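Local structure of probable 2-dehydro-3-deoxygalactonokinase DgoK1 (Sinorhizobium meliloti, 3T69) at residues 216-224 against 236-244; 144-153 against 263-274. The protein probably phosphorylates 2-dehydro-3-deoxy-D-galactonate with ATP, a step in the breakdown of galactose by the DeLey-Doudoroff pathway. All blocks are in the same frame, centred on the assembly; numbering follows the deposited sequence.

Interaction 1 (216-224 against 236-244)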
ATOM      1  N   THR B 216       2.206   7.184  -4.712  1.00 37.08           N
ATOM      2  CA  THR B 216       0.779   6.796  -4.615  1.00 37.18           C
ATOM      3  C   THR B 216      -0.052   7.394  -5.757  1.00 37.06           C
ATOM      4  O   THR B 216      -1.197   6.996  -6.010  1.00 36.54           O
ATOM      5  CB  THR B 216       0.186   7.159  -3.261  1.00 37.56           C
ATOM      6  OG1 THR B 216       0.407   8.551  -3.034  1.00 39.21           O
ATOM      7  CG2 THR B 216       0.889   6.329  -2.105  1.00 38.22           C
ATOM      8  N   ASN B 217       0.554   8.334  -6.468  1.00 36.81           N
ATOM      9  CA  ASN B 217       0.051   8.723  -7.755  1.00 37.37           C
ATOM     10  C   ASN B 217       0.442   7.681  -8.813  1.00 37.77           C
ATOM     11  O   ASN B 217      -0.420   7.140  -9.529  1.00 36.60           O
ATOM     12  CB  ASN B 217       0.560  10.106  -8.122  1.00 37.32           C
ATOM     13  CG  ASN B 217       0.353  10.432  -9.571  1.00 37.28           C
ATOM     14  OD1 ASN B 217      -0.771  10.524 -10.056  1.00 43.22           O
ATOM     15  ND2 ASN B 217       1.429  10.585 -10.279  1.00 37.55           N
ATOM     16  N   LEU B 218       1.743   7.378  -8.873  1.00 38.79           N
ATOM     17  CA  LEU B 218       2.254   6.340  -9.817  1.00 39.49           C
ATOM     18  C   LEU B 218       1.450   5.060  -9.733  1.00 39.92           C
ATOM     19  O   LEU B 218       1.048   4.524 -10.768  1.00 40.93           O
ATOM     20  CB  LEU B 218       3.736   6.065  -9.608  1.00 38.51           C
ATOM     21  CG  LEU B 218       4.590   7.310  -9.957  1.00 38.13           C
ATOM     22  CD1 LEU B 218       6.002   7.311  -9.325  1.00 35.57           C
ATOM     23  CD2 LEU B 218       4.651   7.550 -11.465  1.00 31.32           C
ATOM     24  N   LEU B 219       1.127   4.631  -8.513  1.00 39.73           N
ATOM     25  CA  LEU B 219       0.299   3.443  -8.345  1.00 40.41           C
ATOM     26  C   LEU B 219      -1.082   3.618  -8.968  1.00 40.82           C
ATOM     27  O   LEU B 219      -1.604   2.690  -9.596  1.00 40.81           O
ATOM     28  CB  LEU B 219       0.163   3.075  -6.876  1.00 40.86           C
ATOM     29  CG  LEU B 219       1.449   2.642  -6.154  1.00 42.09           C
ATOM     30  CD1 LEU B 219       1.270   2.588  -4.644  1.00 42.01           C
ATOM     31  CD2 LEU B 219       1.889   1.298  -6.668  1.00 42.58           C
ATOM     32  N   PHE B 220      -1.666   4.814  -8.852  1.00 40.56           N
ATOM     33  CA  PHE B 220      -2.962   4.972  -9.437  1.00 40.31           C
ATOM     34  C   PHE B 220      -2.895   4.879 -10.950  1.00 40.50           C
ATOM     35  O   PHE B 220      -3.777   4.300 -11.576  1.00 39.77           O
ATOM     36  CB  PHE B 220      -3.680   6.239  -8.976  1.00 40.06           C
ATOM     37  CG  PHE B 220      -5.065   6.348  -9.545  1.00 38.70           C
ATOM     38  CD1 PHE B 220      -6.054   5.493  -9.120  1.00 37.96           C
ATOM     39  CD2 PHE B 220      -5.344   7.242 -10.579  1.00 37.78           C
ATOM     40  CE1 PHE B 220      -7.358   5.544  -9.663  1.00 38.94           C
ATOM     41  CE2 PHE B 220      -6.623   7.323 -11.107  1.00 40.00           C
ATOM     42  CZ  PHE B 220      -7.640   6.453 -10.649  1.00 38.18           C
ATOM     43  N   SER B 221      -1.811   5.350 -11.507  1.00 41.78           N
ATOM     44  CA  SER B 221      -1.592   5.354 -12.923  1.00 42.72           C
ATOM     45  C   SER B 221      -1.599   3.984 -13.539  1.00 43.63           C
ATOM     46  O   SER B 221      -1.924   3.847 -14.672  1.00 43.94           O
ATOM     47  CB  SER B 221      -0.331   6.113 -13.254  1.00 42.46           C
ATOM     48  OG  SER B 221      -0.613   7.492 -13.277  1.00 43.73           O
ATOM     49  N   VAL B 222      -1.220   2.950 -12.829  1.00 43.95           N
ATOM     50  CA  VAL B 222      -1.331   1.683 -13.477  1.00 44.27           C
ATOM     51  C   VAL B 222      -2.793   1.411 -13.805  1.00 44.97           C
ATOM     52  O   VAL B 222      -3.075   0.907 -14.840  1.00 45.81           O
ATOM     53  CB  VAL B 222      -0.620   0.518 -12.747  1.00 44.55           C
ATOM     54  CG1 VAL B 222       0.377   0.984 -11.770  1.00 43.16           C
ATOM     55  CG2 VAL B 222      -1.561  -0.429 -12.187  1.00 43.08           C
ATOM     56  N   ARG B 223      -3.726   1.715 -12.926  1.00 45.27           N
ATOM     57  CA  ARG B 223      -5.136   1.596 -13.269  1.00 45.51           C
ATOM     58  C   ARG B 223      -5.667   2.623 -14.252  1.00 45.18           C
ATOM     59  O   ARG B 223      -6.504   2.318 -15.028  1.00 45.97           O
ATOM     60  CB  ARG B 223      -6.053   1.466 -12.069  1.00 46.35           C
ATOM     61  CG  ARG B 223      -7.334   2.225 -12.236  1.00 47.48           C
ATOM     62  CD  ARG B 223      -8.560   1.418 -11.995  1.00 48.37           C
ATOM     63  NE  ARG B 223      -8.784   0.480 -13.061  1.00 53.83           N
ATOM     64  CZ  ARG B 223      -9.956  -0.031 -13.372  1.00 55.28           C
ATOM     65  NH1 ARG B 223     -11.029   0.314 -12.707  1.00 56.01           N
ATOM     66  NH2 ARG B 223     -10.046  -0.885 -14.353  1.00 55.51           N
ATOM     67  N   ALA B 224      -5.222   3.859 -14.187  1.00 44.69           N
ATOM     68  CA  ALA B 224      -5.699   4.856 -15.160  1.00 44.59           C
ATOM     69  C   ALA B 224      -5.102   4.594 -16.538  1.00 45.22           C
ATOM     70  O   ALA B 224      -5.763   4.866 -17.557  1.00 44.89           O
ATOM     71  CB  ALA B 224      -5.403   6.254 -14.715  1.00 44.44           C
ATOM     72  N   ALA B 236       1.241  -4.094 -16.371  1.00 54.38           N
ATOM     73  CA  ALA B 236       0.634  -3.443 -15.211  1.00 53.41           C
ATOM     74  C   ALA B 236       1.250  -3.974 -13.887  1.00 52.83           C
ATOM     75  O   ALA B 236       1.720  -3.178 -13.023  1.00 52.14           O
ATOM     76  CB  ALA B 236      -0.880  -3.645 -15.231  1.00 52.83           C
ATOM     77  N   ARG B 237       1.245  -5.315 -13.774  1.00 51.51           N
ATOM     78  CA  ARG B 237       1.879  -6.100 -12.731  1.00 50.03           C
ATOM     79  C   ARG B 237       3.322  -5.676 -12.571  1.00 49.44           C
ATOM     80  O   ARG B 237       3.826  -5.471 -11.454  1.00 49.59           O
ATOM     81  CB  ARG B 237       1.805  -7.542 -13.153  1.00 50.26           C
ATOM     82  CG  ARG B 237       2.128  -8.565 -12.091  1.00 52.32           C
ATOM     83  CD  ARG B 237       1.194  -9.825 -12.189  1.00 55.21           C
ATOM     84  NE  ARG B 237       1.548 -10.822 -11.168  1.00 55.86           N
ATOM     85  CZ  ARG B 237       0.805 -11.132 -10.111  1.00 56.27           C
ATOM     86  NH1 ARG B 237      -0.399 -10.566  -9.926  1.00 55.90           N
ATOM     87  NH2 ARG B 237       1.270 -12.022  -9.245  1.00 54.26           N
ATOM     88  N   ALA B 238       3.981  -5.513 -13.700  1.00 48.04           N
ATOM     89  CA  ALA B 238       5.372  -5.156 -13.715  1.00 47.23           C
ATOM     90  C   ALA B 238       5.549  -3.768 -13.170  1.00 46.31           C
ATOM     91  O   ALA B 238       6.419  -3.535 -12.335  1.00 46.50           O
ATOM     92  CB  ALA B 238       5.919  -5.236 -15.152  1.00 47.32           C
ATOM     93  N   GLN B 239       4.748  -2.843 -13.698  1.00 45.88           N
ATOM     94  CA  GLN B 239       4.662  -1.449 -13.235  1.00 45.52           C
ATOM     95  C   GLN B 239       4.423  -1.415 -11.716  1.00 44.68           C
ATOM     96  O   GLN B 239       5.175  -0.764 -10.950  1.00 44.38           O
ATOM     97  CB  GLN B 239       3.483  -0.807 -13.926  1.00 45.87           C
ATOM     98  CG  GLN B 239       3.668   0.617 -14.320  1.00 49.77           C
ATOM     99  CD  GLN B 239       2.502   1.099 -15.183  1.00 55.11           C
ATOM    100  OE1 GLN B 239       1.844   0.292 -15.874  1.00 55.75           O
ATOM    101  NE2 GLN B 239       2.256   2.424 -15.172  1.00 55.98           N
ATOM    102  N   LEU B 240       3.399  -2.156 -11.286  1.00 43.30           N
ATOM    103  CA  LEU B 240       3.150  -2.330  -9.870  1.00 43.33           C
ATOM    104  C   LEU B 240       4.376  -2.794  -9.084  1.00 43.88           C
ATOM    105  O   LEU B 240       4.740  -2.158  -8.071  1.00 43.92           O
ATOM    106  CB  LEU B 240       1.989  -3.285  -9.606  1.00 43.03           C
ATOM    107  CG  LEU B 240       1.675  -3.488  -8.118  1.00 40.83           C
ATOM    108  CD1 LEU B 240       1.362  -2.185  -7.427  1.00 42.91           C
ATOM    109  CD2 LEU B 240       0.460  -4.363  -7.984  1.00 39.62           C
ATOM    110  N   SER B 241       4.996  -3.896  -9.518  1.00 43.11           N
ATOM    111  CA  SER B 241       6.108  -4.419  -8.788  1.00 42.53           C
ATOM    112  C   SER B 241       7.224  -3.403  -8.851  1.00 42.22           C
ATOM    113  O   SER B 241       7.847  -3.067  -7.826  1.00 42.70           O
ATOM    114  CB  SER B 241       6.563  -5.729  -9.384  1.00 43.35           C
ATOM    115  OG  SER B 241       7.691  -6.182  -8.653  1.00 46.04           O
ATOM    116  N   GLY B 242       7.438  -2.865 -10.043  1.00 40.80           N
ATOM    117  CA  GLY B 242       8.498  -1.951 -10.238  1.00 40.04           C
ATOM    118  C   GLY B 242       8.394  -0.731  -9.379  1.00 40.90           C
ATOM    119  O   GLY B 242       9.434  -0.224  -8.881  1.00 42.09           O
ATOM    120  N   THR B 243       7.164  -0.232  -9.191  1.00 40.13           N
ATOM    121  CA  THR B 243       6.966   1.014  -8.425  1.00 39.08           C
ATOM    122  C   THR B 243       7.372   0.829  -6.980  1.00 38.32           C
ATOM    123  O   THR B 243       8.154   1.636  -6.388  1.00 38.23           O
ATOM    124  CB  THR B 243       5.475   1.523  -8.487  1.00 40.11           C
ATOM    125  OG1 THR B 243       5.096   1.782  -9.858  1.00 40.43           O
ATOM    126  CG2 THR B 243       5.313   2.775  -7.652  1.00 36.91           C
ATOM    127  N   LEU B 244       6.833  -0.243  -6.416  1.00 36.95           N
ATOM    128  CA  LEU B 244       7.089  -0.612  -5.036  1.00 36.83           C
ATOM    129  C   LEU B 244       8.576  -0.779  -4.810  1.00 37.47           C
ATOM    130  O   LEU B 244       9.132  -0.239  -3.828  1.00 37.91           O
ATOM    131  CB  LEU B 244       6.386  -1.916  -4.723  1.00 36.14           C
ATOM    132  CG  LEU B 244       4.878  -1.759  -4.665  1.00 37.23           C
ATOM    133  CD1 LEU B 244       4.272  -3.077  -4.286  1.00 32.54           C
ATOM    134  CD2 LEU B 244       4.440  -0.583  -3.671  1.00 36.43           C
TER
HETATM  135  O   HOH W   1       0.272   3.798 -16.726  1.00 34.75           O
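L219 and L240 meet at their methyl ends, CD2 to CD1 at 3.6 Å, between two helices that run antiparallel (177° between axes, closest approach 9.5 Å). These helices, 215-228 and 233-252, form an alpha-helical hairpin. The apolar contacts continue around L219: its CD2 lies 3.9 Å from CG2 of T243, and L218 brings CB to 4.1 Å from the same methyl. That methyl faces the leucines because T243 holds CG2 anti to its backbone N (chi1 -60° for OG1). The hydroxyl instead turns back on its own helix and donates to Q239 O at 2.8 Å, above the carbonyl plane; T243 N gives this oxygen a second bond.

A mixed contact follows one turn away. The extended chain of Q239 and the side chain of V222 lie alongside each other, pointing contrary ways, with OE1 4.0 Å from V222 CB. Polar linkage is indirect: one water donates to S221 O (3.0 Å) and accepts from Q239 NE2 (2.9 Å). Were Q239 an alanine, the water would probably lose its link to helix 233-252, and V222 the amide packed along it.

Around the pair, F175 and I178 pack on L240, while S221 OG bonds to P122 O of the second subunit. With no direct hydrogen bond between the two segments, the interface depends on apolar fit: the T243 hydroxyl is satisfied within its own helix, and the Q239 amide reaches helix 215-228 through a water.

Interaction 2 (144-153 against 263-274)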
ATOM      1  N   HIS B 144      29.597  -4.113   5.136  1.00 70.40           N
ATOM      2  CA  HIS B 144      28.747  -4.514   4.027  1.00 68.62           C
ATOM      3  C   HIS B 144      27.372  -3.875   4.178  1.00 66.31           C
ATOM      4  O   HIS B 144      26.991  -3.417   5.269  1.00 66.83           O
ATOM      5  CB  HIS B 144      28.659  -6.036   3.916  1.00 68.95           C
ATOM      6  CG  HIS B 144      29.996  -6.713   3.830  1.00 72.31           C
ATOM      7  ND1 HIS B 144      30.788  -6.663   2.701  1.00 74.78           N
ATOM      8  CD2 HIS B 144      30.679  -7.460   4.736  1.00 74.72           C
ATOM      9  CE1 HIS B 144      31.899  -7.350   2.913  1.00 76.00           C
ATOM     10  NE2 HIS B 144      31.857  -7.844   4.140  1.00 76.30           N
ATOM     11  N   LEU B 145      26.654  -3.811   3.069  1.00 63.12           N
ATOM     12  CA  LEU B 145      25.257  -3.426   3.061  1.00 60.19           C
ATOM     13  C   LEU B 145      24.468  -4.514   2.336  1.00 57.47           C
ATOM     14  O   LEU B 145      24.546  -4.654   1.132  1.00 56.73           O
ATOM     15  CB  LEU B 145      25.106  -2.040   2.409  1.00 60.59           C
ATOM     16  CG  LEU B 145      23.768  -1.388   2.017  1.00 61.09           C
ATOM     17  CD1 LEU B 145      22.695  -1.474   3.121  1.00 59.62           C
ATOM     18  CD2 LEU B 145      24.039   0.084   1.606  1.00 59.90           C
ATOM     19  N   VAL B 146      23.704  -5.277   3.098  1.00 54.63           N
ATOM     20  CA  VAL B 146      23.022  -6.436   2.578  1.00 51.76           C
ATOM     21  C   VAL B 146      21.530  -6.176   2.445  1.00 50.74           C
ATOM     22  O   VAL B 146      20.886  -5.721   3.395  1.00 50.73           O
ATOM     23  CB  VAL B 146      23.213  -7.606   3.555  1.00 51.91           C
ATOM     24  CG1 VAL B 146      22.666  -8.896   3.003  1.00 48.92           C
ATOM     25  CG2 VAL B 146      24.710  -7.760   3.964  1.00 52.86           C
ATOM     26  N   CYS B 147      20.977  -6.505   1.284  1.00 49.29           N
ATOM     27  CA  CYS B 147      19.561  -6.345   1.004  1.00 47.85           C
ATOM     28  C   CYS B 147      18.962  -7.694   1.014  1.00 48.01           C
ATOM     29  O   CYS B 147      19.421  -8.557   0.286  1.00 48.12           O
ATOM     30  CB  CYS B 147      19.341  -5.678  -0.370  1.00 47.61           C
ATOM     31  SG  CYS B 147      17.727  -5.920  -1.213  1.00 45.24           S
ATOM     32  N   MET B 148      17.904  -7.884   1.810  1.00 48.07           N
ATOM     33  CA  MET B 148      17.281  -9.206   1.929  1.00 47.06           C
ATOM     34  C   MET B 148      15.796  -9.175   1.576  1.00 46.90           C
ATOM     35  O   MET B 148      14.981  -9.156   2.453  1.00 47.49           O
ATOM     36  CB  MET B 148      17.528  -9.789   3.355  1.00 47.17           C
ATOM     37  CG  MET B 148      18.979  -9.555   3.894  1.00 44.44           C
ATOM     38  SD  MET B 148      19.385 -10.002   5.587  1.00 40.16           S
ATOM     39  CE  MET B 148      18.815 -11.677   5.452  1.00 34.86           C
ATOM     40  N   PRO B 149      15.442  -9.206   0.273  1.00 47.01           N
ATOM     41  CA  PRO B 149      14.066  -9.081  -0.234  1.00 45.81           C
ATOM     42  C   PRO B 149      13.175 -10.145   0.343  1.00 45.18           C
ATOM     43  O   PRO B 149      13.700 -11.022   0.966  1.00 44.51           O
ATOM     44  CB  PRO B 149      14.238  -9.355  -1.720  1.00 45.83           C
ATOM     45  CG  PRO B 149      15.497 -10.186  -1.817  1.00 45.88           C
ATOM     46  CD  PRO B 149      16.376  -9.511  -0.828  1.00 47.19           C
ATOM     47  N   GLY B 150      11.853 -10.068   0.081  1.00 45.19           N
ATOM     48  CA  GLY B 150      10.786 -10.999   0.560  1.00 43.85           C
ATOM     49  C   GLY B 150       9.479 -10.235   0.888  1.00 43.65           C
ATOM     50  O   GLY B 150       9.369  -9.066   0.603  1.00 42.72           O
ATOM     51  N   THR B 151       8.477 -10.882   1.481  1.00 43.63           N
ATOM     52  CA  THR B 151       7.332 -10.148   2.031  1.00 44.33           C
ATOM     53  C   THR B 151       7.738  -8.833   2.709  1.00 44.77           C
ATOM     54  O   THR B 151       7.131  -7.797   2.459  1.00 44.68           O
ATOM     55  CB  THR B 151       6.626 -10.957   3.099  1.00 44.08           C
ATOM     56  OG1 THR B 151       6.295 -12.234   2.562  1.00 46.92           O
ATOM     57  CG2 THR B 151       5.368 -10.280   3.496  1.00 43.30           C
ATOM     58  N   HIS B 152       8.734  -8.901   3.598  1.00 45.17           N
ATOM     59  CA  HIS B 152       9.305  -7.731   4.242  1.00 45.99           C
ATOM     60  C   HIS B 152      10.792  -7.663   3.846  1.00 46.44           C
ATOM     61  O   HIS B 152      11.542  -8.600   4.047  1.00 47.04           O
ATOM     62  CB  HIS B 152       9.193  -7.793   5.780  1.00 45.79           C
ATOM     63  CG  HIS B 152       7.785  -7.816   6.318  1.00 46.00           C
ATOM     64  ND1 HIS B 152       7.490  -8.280   7.587  1.00 44.80           N
ATOM     65  CD2 HIS B 152       6.605  -7.423   5.782  1.00 46.03           C
ATOM     66  CE1 HIS B 152       6.188  -8.180   7.803  1.00 46.34           C
ATOM     67  NE2 HIS B 152       5.624  -7.685   6.716  1.00 48.52           N
ATOM     68  N   SER B 153      11.240  -6.570   3.269  1.00 46.21           N
ATOM     69  CA  SER B 153      12.562  -6.629   2.694  1.00 46.44           C
ATOM     70  C   SER B 153      13.552  -5.989   3.655  1.00 45.44           C
ATOM     71  O   SER B 153      13.381  -4.867   4.072  1.00 45.88           O
ATOM     72  CB  SER B 153      12.562  -5.977   1.311  1.00 46.59           C
ATOM     73  OG  SER B 153      13.892  -5.743   0.901  1.00 49.51           O
ATOM     74  N   CYS B 263      25.223  -6.174  -1.377  1.00 62.10           N
ATOM     75  CA  CYS B 263      25.208  -7.639  -1.382  1.00 62.29           C
ATOM     76  C   CYS B 263      23.802  -8.191  -1.238  1.00 61.25           C
ATOM     77  O   CYS B 263      23.233  -8.185  -0.151  1.00 61.48           O
ATOM     78  CB  CYS B 263      26.087  -8.191  -0.250  1.00 62.56           C
ATOM     79  SG  CYS B 263      27.731  -7.330  -0.132  1.00 67.75           S
ATOM     80  N   LEU B 264      23.244  -8.683  -2.336  1.00 59.73           N
ATOM     81  CA  LEU B 264      21.902  -9.238  -2.313  1.00 58.24           C
ATOM     82  C   LEU B 264      21.946 -10.665  -1.865  1.00 57.68           C
ATOM     83  O   LEU B 264      22.679 -11.451  -2.440  1.00 57.87           O
ATOM     84  CB  LEU B 264      21.268  -9.188  -3.703  1.00 57.79           C
ATOM     85  CG  LEU B 264      19.869  -9.775  -3.833  1.00 56.92           C
ATOM     86  CD1 LEU B 264      18.895  -8.761  -3.314  1.00 56.86           C
ATOM     87  CD2 LEU B 264      19.537 -10.118  -5.288  1.00 58.53           C
ATOM     88  N   VAL B 265      21.157 -10.987  -0.840  1.00 57.41           N
ATOM     89  CA  VAL B 265      20.873 -12.353  -0.394  1.00 56.54           C
ATOM     90  C   VAL B 265      19.472 -12.667  -0.828  1.00 57.04           C
ATOM     91  O   VAL B 265      18.549 -12.005  -0.389  1.00 58.13           O
ATOM     92  CB  VAL B 265      20.872 -12.435   1.140  1.00 56.27           C
ATOM     93  CG1 VAL B 265      20.328 -13.773   1.619  1.00 54.72           C
ATOM     94  CG2 VAL B 265      22.272 -12.138   1.712  1.00 56.36           C
ATOM     95  N   GLY B 266      19.282 -13.656  -1.685  1.00 57.59           N
ATOM     96  CA  GLY B 266      17.934 -14.080  -2.065  1.00 58.25           C
ATOM     97  C   GLY B 266      17.970 -15.285  -2.978  1.00 59.60           C
ATOM     98  O   GLY B 266      19.046 -15.728  -3.413  1.00 59.69           O
ATOM     99  N   SER B 267      16.799 -15.834  -3.272  1.00 60.68           N
ATOM    100  CA  SER B 267      16.746 -16.984  -4.142  1.00 61.97           C
ATOM    101  C   SER B 267      15.783 -16.763  -5.314  1.00 62.34           C
ATOM    102  O   SER B 267      15.024 -15.796  -5.312  1.00 62.67           O
ATOM    103  CB  SER B 267      16.329 -18.194  -3.321  1.00 62.33           C
ATOM    104  OG  SER B 267      14.926 -18.418  -3.429  1.00 64.68           O
ATOM    105  N   GLY B 268      15.822 -17.667  -6.300  1.00 62.67           N
ATOM    106  CA  GLY B 268      14.745 -17.833  -7.285  1.00 62.55           C
ATOM    107  C   GLY B 268      14.214 -16.554  -7.921  1.00 62.58           C
ATOM    108  O   GLY B 268      14.986 -15.625  -8.205  1.00 62.50           O
ATOM    109  N   GLY B 269      12.893 -16.506  -8.136  1.00 62.22           N
ATOM    110  CA  GLY B 269      12.256 -15.415  -8.901  1.00 61.71           C
ATOM    111  C   GLY B 269      12.623 -14.030  -8.389  1.00 61.40           C
ATOM    112  O   GLY B 269      13.289 -13.229  -9.088  1.00 61.34           O
ATOM    113  N   LEU B 270      12.227 -13.778  -7.139  1.00 60.62           N
ATOM    114  CA  LEU B 270      12.447 -12.505  -6.470  1.00 59.85           C
ATOM    115  C   LEU B 270      13.908 -12.063  -6.447  1.00 60.08           C
ATOM    116  O   LEU B 270      14.210 -10.852  -6.534  1.00 60.28           O
ATOM    117  CB  LEU B 270      11.904 -12.589  -5.051  1.00 59.91           C
ATOM    118  CG  LEU B 270      11.673 -11.318  -4.226  1.00 59.15           C
ATOM    119  CD1 LEU B 270      10.914 -10.246  -4.951  1.00 55.51           C
ATOM    120  CD2 LEU B 270      10.894 -11.756  -3.026  1.00 61.33           C
ATOM    121  N   GLY B 271      14.814 -13.037  -6.323  1.00 59.75           N
ATOM    122  CA  GLY B 271      16.246 -12.763  -6.355  1.00 58.86           C
ATOM    123  C   GLY B 271      16.631 -12.117  -7.669  1.00 58.80           C
ATOM    124  O   GLY B 271      17.302 -11.067  -7.676  1.00 58.98           O
ATOM    125  N   THR B 272      16.198 -12.735  -8.777  1.00 58.36           N
ATOM    126  CA  THR B 272      16.457 -12.223 -10.134  1.00 57.84           C
ATOM    127  C   THR B 272      15.900 -10.793 -10.216  1.00 56.97           C
ATOM    128  O   THR B 272      16.675  -9.802 -10.346  1.00 57.02           O
ATOM    129  CB  THR B 272      15.873 -13.174 -11.243  1.00 58.26           C
ATOM    130  OG1 THR B 272      16.593 -14.420 -11.255  1.00 59.64           O
ATOM    131  CG2 THR B 272      15.973 -12.556 -12.628  1.00 58.08           C
ATOM    132  N   LEU B 273      14.579 -10.689 -10.067  1.00 55.49           N
ATOM    133  CA  LEU B 273      13.877  -9.400  -9.962  1.00 54.13           C
ATOM    134  C   LEU B 273      14.637  -8.276  -9.227  1.00 52.77           C
ATOM    135  O   LEU B 273      14.754  -7.167  -9.745  1.00 52.52           O
ATOM    136  CB  LEU B 273      12.525  -9.624  -9.315  1.00 54.32           C
ATOM    137  CG  LEU B 273      11.373  -8.719  -9.764  1.00 56.93           C
ATOM    138  CD1 LEU B 273      11.212  -8.713 -11.291  1.00 57.90           C
ATOM    139  CD2 LEU B 273      10.066  -9.203  -9.100  1.00 58.06           C
ATOM    140  N   TYR B 274      15.188  -8.553  -8.049  1.00 51.47           N
ATOM    141  CA  TYR B 274      15.955  -7.531  -7.354  1.00 50.73           C
ATOM    142  C   TYR B 274      17.327  -7.175  -7.926  1.00 51.93           C
ATOM    143  O   TYR B 274      17.767  -6.016  -7.810  1.00 51.15           O
ATOM    144  CB  TYR B 274      16.082  -7.840  -5.859  1.00 50.65           C
ATOM    145  CG  TYR B 274      14.921  -7.353  -5.005  1.00 46.77           C
ATOM    146  CD1 TYR B 274      15.061  -6.248  -4.167  1.00 44.17           C
ATOM    147  CD2 TYR B 274      13.694  -7.989  -5.034  1.00 42.28           C
ATOM    148  CE1 TYR B 274      13.989  -5.787  -3.354  1.00 39.02           C
ATOM    149  CE2 TYR B 274      12.632  -7.540  -4.228  1.00 40.45           C
ATOM    150  CZ  TYR B 274      12.789  -6.441  -3.411  1.00 38.62           C
ATOM    151  OH  TYR B 274      11.739  -6.027  -2.624  1.00 40.13           O
TER
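Y274 OH, 4.0 Å from S153 CB, is gripped by two groups of neighbouring elements, E248 OE1 and T171 OG1; the other carboxylate oxygen of E248 bonds to S153 OG, joining both segments through one acid. The Y274 ring supplies a CH-pi contact: P149 CB sits over the centre of one face, 3.5 Å from the centroid and 12° off the normal. C147 SG approaches the same ring obliquely, with CD1 at 4.0 Å. L270 continues this side of the contact, its CD2 3.7 Å from G150 N.

The backbones pair as parallel strands. C263 N donates to L145 O (3.0 Å, 173° at the hydrogen), C147 N to C263 O, and V265 N to C147 O. On the sheet face that carries V146 and C263, V146 CG1 packs on V265 CG2 at 3.5 Å.

Strand 143-148 thus lies between 153-159, its antiparallel hairpin partner, and 261-264 in the mixed sheet. Helix 128-139 covers M148. Beyond 261-264, the glycine-rich link after V265 (G266, G268) leads into helix 268-280, consistent with the nucleotide-binding architecture of ASKHA-type kinases, and that helix brings Y274 back against the P149 turn.

Overall arrangement
Interaction 1 is a buried helix-helix contact, its centre about 24 Å from the centre of the chain, whereas interaction 2 is partly buried and central, its centre about 8 Å from that of the chain. Their chemistry differs accordingly: 216-224 and 236-244 meet through side chains and one bridging water, while 144-153 and 263-274 share direct backbone hydrogen bonds and a ring contact. The two touch where S241 OG packs on L273 CD2 at 3.9 Å. Helix 233-252 serves both, since it forms half of interaction 1 and carries E248, the partner of Y274 and S153. The dimer adds a second link: F220 meets the ring of H152 of the second subunit.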